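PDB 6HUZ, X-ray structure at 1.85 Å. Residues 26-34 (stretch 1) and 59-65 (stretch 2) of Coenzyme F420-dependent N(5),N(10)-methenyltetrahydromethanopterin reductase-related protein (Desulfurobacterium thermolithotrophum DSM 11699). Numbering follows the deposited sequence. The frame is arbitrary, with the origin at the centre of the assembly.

Stretch 1 (26-34) GEPPYGGSA
Stretch 2 59-65: EIRKKVE

What backbones meet here? Residues 26-31 of stretch 1 form a loop that enters a helix at Gly32, with Gly31 as its N-cap; stretch 2 is helical throughout, its phi/psi values near -60/-45 and its turns held by bonds such as Val64 N to Ile60 O at 3.2 Å. Two CA pairs set the register: Pro29 CA to Ile60 CA, 6.8 Å, and Ser33 CA to Val64 CA, 7.1 Å. Both stretches advance four residues between these points, so they run in the same sense.

What does the start of the loop offer the helix? Gly26, at phi/psi 69/-166, stays out of reach. Glu27 (-138/155; chi1 m, chi2 t, chi3 107°) points toward stretch 2, yet its OE2 stops 4.4 Å from Lys63 NZ, an attraction of opposite charges beyond salt-bridge range. Lys63 is fully extended, all four chi angles t, which carries its NZ to 3.6 Å from the carbonyl O of Pro28 (-62/157).

Where is the apolar centre? It lies at Pro29 (-83/140), which follows a cis peptide bond and has a C-gamma endo ring. Its CB sits 3.8 Å from CG2 of Ile60 (chi1 m, chi2 t), and its CG 4.1 Å from CG2 of Val64 (chi1 165°). Ile60 and Val64, one helical turn apart, thus both pack against the same proline through van der Waals contact.

How does the contact end? Tyr30 (-108/160; chi1 m, chi2 -73°) and Gly31 (90/-141) make no contact with stretch 2; a CB on Gly31 would jam against the carbonyl O of Tyr30. Beyond Gly32, Ser33 (chi1 p) brings its CB within 4.5 Å of Val64 CG2, while Ala34 points away. No hydrogen bond links the stretches.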

ATOM      1  N   GLY A  26      15.059 -13.209  26.559  1.00 39.54           N
ATOM      2  CA  GLY A  26      14.824 -14.604  26.928  1.00 39.68           C
ATOM      3  C   GLY A  26      16.026 -15.487  26.645  1.00 46.55           C
ATOM      4  O   GLY A  26      17.121 -14.983  26.409  1.00 42.70           O
ATOM      5  N   GLU A  27      15.831 -16.815  26.675  1.00 46.39           N
ATOM      6  CA  GLU A  27      16.888 -17.802  26.429  1.00 44.88           C
ATOM      7  C   GLU A  27      16.399 -18.919  25.574  1.00 49.55           C
ATOM      8  O   GLU A  27      15.211 -19.236  25.641  1.00 49.02           O
ATOM      9  CB  GLU A  27      17.247 -18.509  27.738  1.00 48.06           C
ATOM     10  CG  GLU A  27      17.905 -17.634  28.753  1.00 61.74           C
ATOM     11  CD  GLU A  27      18.336 -18.453  29.946  1.00 65.09           C
ATOM     12  OE1 GLU A  27      19.558 -18.669  30.090  1.00 65.04           O
ATOM     13  OE2 GLU A  27      17.456 -18.888  30.726  1.00 59.11           O
ATOM     14  N   PRO A  28      17.303 -19.620  24.847  1.00 48.75           N
ATOM     15  CA  PRO A  28      16.848 -20.769  24.062  1.00 45.87           C
ATOM     16  C   PRO A  28      16.280 -21.808  25.021  1.00 46.29           C
ATOM     17  O   PRO A  28      16.592 -21.790  26.221  1.00 48.12           O
ATOM     18  CB  PRO A  28      18.110 -21.235  23.314  1.00 46.19           C
ATOM     19  CG  PRO A  28      19.233 -20.678  24.070  1.00 53.75           C
ATOM     20  CD  PRO A  28      18.752 -19.406  24.702  1.00 50.10           C
ATOM     21  N   PRO A  29      15.409 -22.704  24.543  1.00 42.55           N
ATOM     22  CA  PRO A  29      14.954 -22.877  23.158  1.00 40.79           C
ATOM     23  C   PRO A  29      13.815 -21.939  22.763  1.00 43.66           C
ATOM     24  O   PRO A  29      12.900 -21.689  23.541  1.00 43.99           O
ATOM     25  CB  PRO A  29      14.533 -24.340  23.134  1.00 44.13           C
ATOM     26  CG  PRO A  29      13.935 -24.543  24.507  1.00 49.94           C
ATOM     27  CD  PRO A  29      14.829 -23.736  25.430  1.00 46.26           C
ATOM     28  N   TYR A  30      13.885 -21.435  21.537  1.00 38.45           N
ATOM     29  CA  TYR A  30      12.901 -20.523  20.974  1.00 39.28           C
ATOM     30  C   TYR A  30      12.082 -21.253  19.919  1.00 41.69           C
ATOM     31  O   TYR A  30      12.530 -22.269  19.387  1.00 40.15           O
ATOM     32  CB  TYR A  30      13.633 -19.363  20.285  1.00 39.29           C
ATOM     33  CG  TYR A  30      14.392 -18.456  21.232  1.00 40.41           C
ATOM     34  CD1 TYR A  30      13.718 -17.572  22.070  1.00 41.47           C
ATOM     35  CD2 TYR A  30      15.781 -18.414  21.224  1.00 40.55           C
ATOM     36  CE1 TYR A  30      14.408 -16.688  22.892  1.00 44.83           C
ATOM     37  CE2 TYR A  30      16.484 -17.556  22.064  1.00 41.67           C
ATOM     38  CZ  TYR A  30      15.795 -16.682  22.888  1.00 48.52           C
ATOM     39  OH  TYR A  30      16.492 -15.815  23.708  1.00 41.54           O
ATOM     40  N   GLY A  31      10.906 -20.718  19.616  1.00 39.17           N
ATOM     41  CA  GLY A  31      10.032 -21.279  18.592  1.00 36.92           C
ATOM     42  C   GLY A  31       9.036 -22.309  19.076  1.00 39.06           C
ATOM     43  O   GLY A  31       8.464 -22.156  20.148  1.00 32.97           O
ATOM     44  N   GLY A  32       8.819 -23.342  18.274  1.00 36.81           N
ATOM     45  CA  GLY A  32       7.868 -24.408  18.566  1.00 39.07           C
ATOM     46  C   GLY A  32       8.095 -25.046  19.914  1.00 40.67           C
ATOM     47  O   GLY A  32       7.143 -25.350  20.631  1.00 37.22           O
ATOM     48  N   SER A  33       9.382 -25.269  20.240  1.00 38.63           N
ATOM     49  CA  SER A  33       9.806 -25.845  21.510  1.00 40.37           C
ATOM     50  C   SER A  33       9.282 -25.006  22.675  1.00 42.60           C
ATOM     51  O   SER A  33       8.754 -25.567  23.638  1.00 42.21           O
ATOM     52  CB  SER A  33      11.334 -25.859  21.571  1.00 42.84           C
ATOM     53  OG  SER A  33      11.814 -24.567  21.226  1.00 46.04           O
ATOM     54  N   ALA A  34       9.449 -23.676  22.602  1.00 36.15           N
ATOM     55  CA  ALA A  34       8.996 -22.766  23.671  1.00 37.29           C
ATOM     56  C   ALA A  34       7.466 -22.832  23.819  1.00 42.95           C
ATOM     57  O   ALA A  34       6.965 -22.840  24.942  1.00 42.79           O
ATOM     58  CB  ALA A  34       9.406 -21.322  23.339  1.00 37.07           C
ATOM     59  N   GLU A  59      21.000 -30.918  27.337  1.00 60.47           N
ATOM     60  CA  GLU A  59      20.556 -29.974  28.358  1.00 62.16           C
ATOM     61  C   GLU A  59      19.253 -29.261  27.942  1.00 61.44           C
ATOM     62  O   GLU A  59      18.342 -29.089  28.759  1.00 60.82           O
ATOM     63  CB  GLU A  59      21.678 -28.964  28.628  1.00 65.77           C
ATOM     64  CG  GLU A  59      21.423 -28.038  29.803  1.00 90.07           C
ATOM     65  CD  GLU A  59      22.666 -27.436  30.434  1.00136.86           C
ATOM     66  OE1 GLU A  59      23.786 -27.710  29.943  1.00140.80           O
ATOM     67  OE2 GLU A  59      22.515 -26.688  31.428  1.00140.55           O
ATOM     68  N   ILE A  60      19.161 -28.859  26.670  1.00 54.62           N
ATOM     69  CA  ILE A  60      17.976 -28.196  26.153  1.00 53.25           C
ATOM     70  C   ILE A  60      16.854 -29.212  26.032  1.00 54.65           C
ATOM     71  O   ILE A  60      15.721 -28.914  26.393  1.00 54.01           O
ATOM     72  CB  ILE A  60      18.304 -27.506  24.817  1.00 54.96           C
ATOM     73  CG1 ILE A  60      19.176 -26.273  25.088  1.00 57.59           C
ATOM     74  CG2 ILE A  60      17.028 -27.111  24.074  1.00 53.31           C
ATOM     75  CD1 ILE A  60      19.952 -25.765  23.875  1.00 57.57           C
ATOM     76  N   ARG A  61      17.164 -30.411  25.535  1.00 49.25           N
ATOM     77  CA  ARG A  61      16.151 -31.459  25.407  1.00 52.27           C
ATOM     78  C   ARG A  61      15.557 -31.798  26.783  1.00 56.70           C
ATOM     79  O   ARG A  61      14.329 -31.887  26.919  1.00 54.02           O
ATOM     80  CB  ARG A  61      16.766 -32.707  24.758  1.00 61.45           C
ATOM     81  CG  ARG A  61      15.747 -33.754  24.354  1.00 75.32           C
ATOM     82  CD  ARG A  61      16.382 -35.060  23.897  1.00 83.64           C
ATOM     83  NE  ARG A  61      15.356 -36.095  23.726  1.00 90.33           N
ATOM     84  CZ  ARG A  61      15.330 -36.997  22.748  1.00100.04           C
ATOM     85  NH1 ARG A  61      14.343 -37.886  22.684  1.00 82.96           N
ATOM     86  NH2 ARG A  61      16.289 -37.023  21.827  1.00 84.27           N
ATOM     87  N   LYS A  62      16.427 -31.968  27.805  1.00 56.31           N
ATOM     88  CA  LYS A  62      16.014 -32.292  29.174  1.00 57.19           C
ATOM     89  C   LYS A  62      15.084 -31.219  29.733  1.00 60.35           C
ATOM     90  O   LYS A  62      14.119 -31.546  30.431  1.00 58.11           O
ATOM     91  CB  LYS A  62      17.237 -32.435  30.093  1.00 60.07           C
ATOM     92  CG  LYS A  62      16.884 -32.437  31.586  1.00 76.80           C
ATOM     93  CD  LYS A  62      18.032 -32.949  32.454  1.00 91.77           C
ATOM     94  CE  LYS A  62      17.580 -33.350  33.844  1.00 98.92           C
ATOM     95  NZ  LYS A  62      17.207 -32.172  34.674  1.00105.08           N
ATOM     96  N   LYS A  63      15.391 -29.943  29.453  1.00 53.14           N
ATOM     97  CA  LYS A  63      14.574 -28.818  29.929  1.00 53.29           C
ATOM     98  C   LYS A  63      13.157 -28.909  29.331  1.00 54.81           C
ATOM     99  O   LYS A  63      12.167 -28.667  30.027  1.00 55.15           O
ATOM    100  CB  LYS A  63      15.268 -27.497  29.542  1.00 58.08           C
ATOM    101  CG  LYS A  63      14.546 -26.234  29.998  1.00 85.12           C
ATOM    102  CD  LYS A  63      15.276 -24.974  29.540  1.00 97.44           C
ATOM    103  CE  LYS A  63      14.545 -23.718  29.947  1.00117.58           C
ATOM    104  NZ  LYS A  63      15.252 -22.489  29.494  1.00125.34           N
ATOM    105  N   VAL A  64      13.061 -29.278  28.047  1.00 47.63           N
ATOM    106  CA  VAL A  64      11.786 -29.419  27.350  1.00 48.03           C
ATOM    107  C   VAL A  64      11.012 -30.610  27.933  1.00 53.92           C
ATOM    108  O   VAL A  64       9.834 -30.454  28.265  1.00 52.53           O
ATOM    109  CB  VAL A  64      11.965 -29.567  25.820  1.00 50.09           C
ATOM    110  CG1 VAL A  64      10.672 -30.068  25.173  1.00 46.41           C
ATOM    111  CG2 VAL A  64      12.392 -28.237  25.194  1.00 50.56           C
ATOM    112  N   GLU A  65      11.666 -31.791  28.040  1.00 52.40           N
ATOM    113  CA  GLU A  65      11.024 -32.996  28.580  1.00 52.85           C
ATOM    114  C   GLU A  65      10.563 -32.798  30.025  1.00 59.83           C
ATOM    115  O   GLU A  65       9.479 -33.269  30.382  1.00 59.82           O
ATOM    116  CB  GLU A  65      11.959 -34.200  28.478  1.00 55.20           C
ATOM    117  CG  GLU A  65      12.098 -34.712  27.055  1.00 58.39           C
ATOM    118  CD  GLU A  65      13.196 -35.743  26.853  1.00 74.70           C
ATOM    119  OE1 GLU A  65      13.173 -36.448  25.819  1.00 69.21           O
ATOM    120  OE2 GLU A  65      14.084 -35.846  27.729  1.00 79.28           O
TER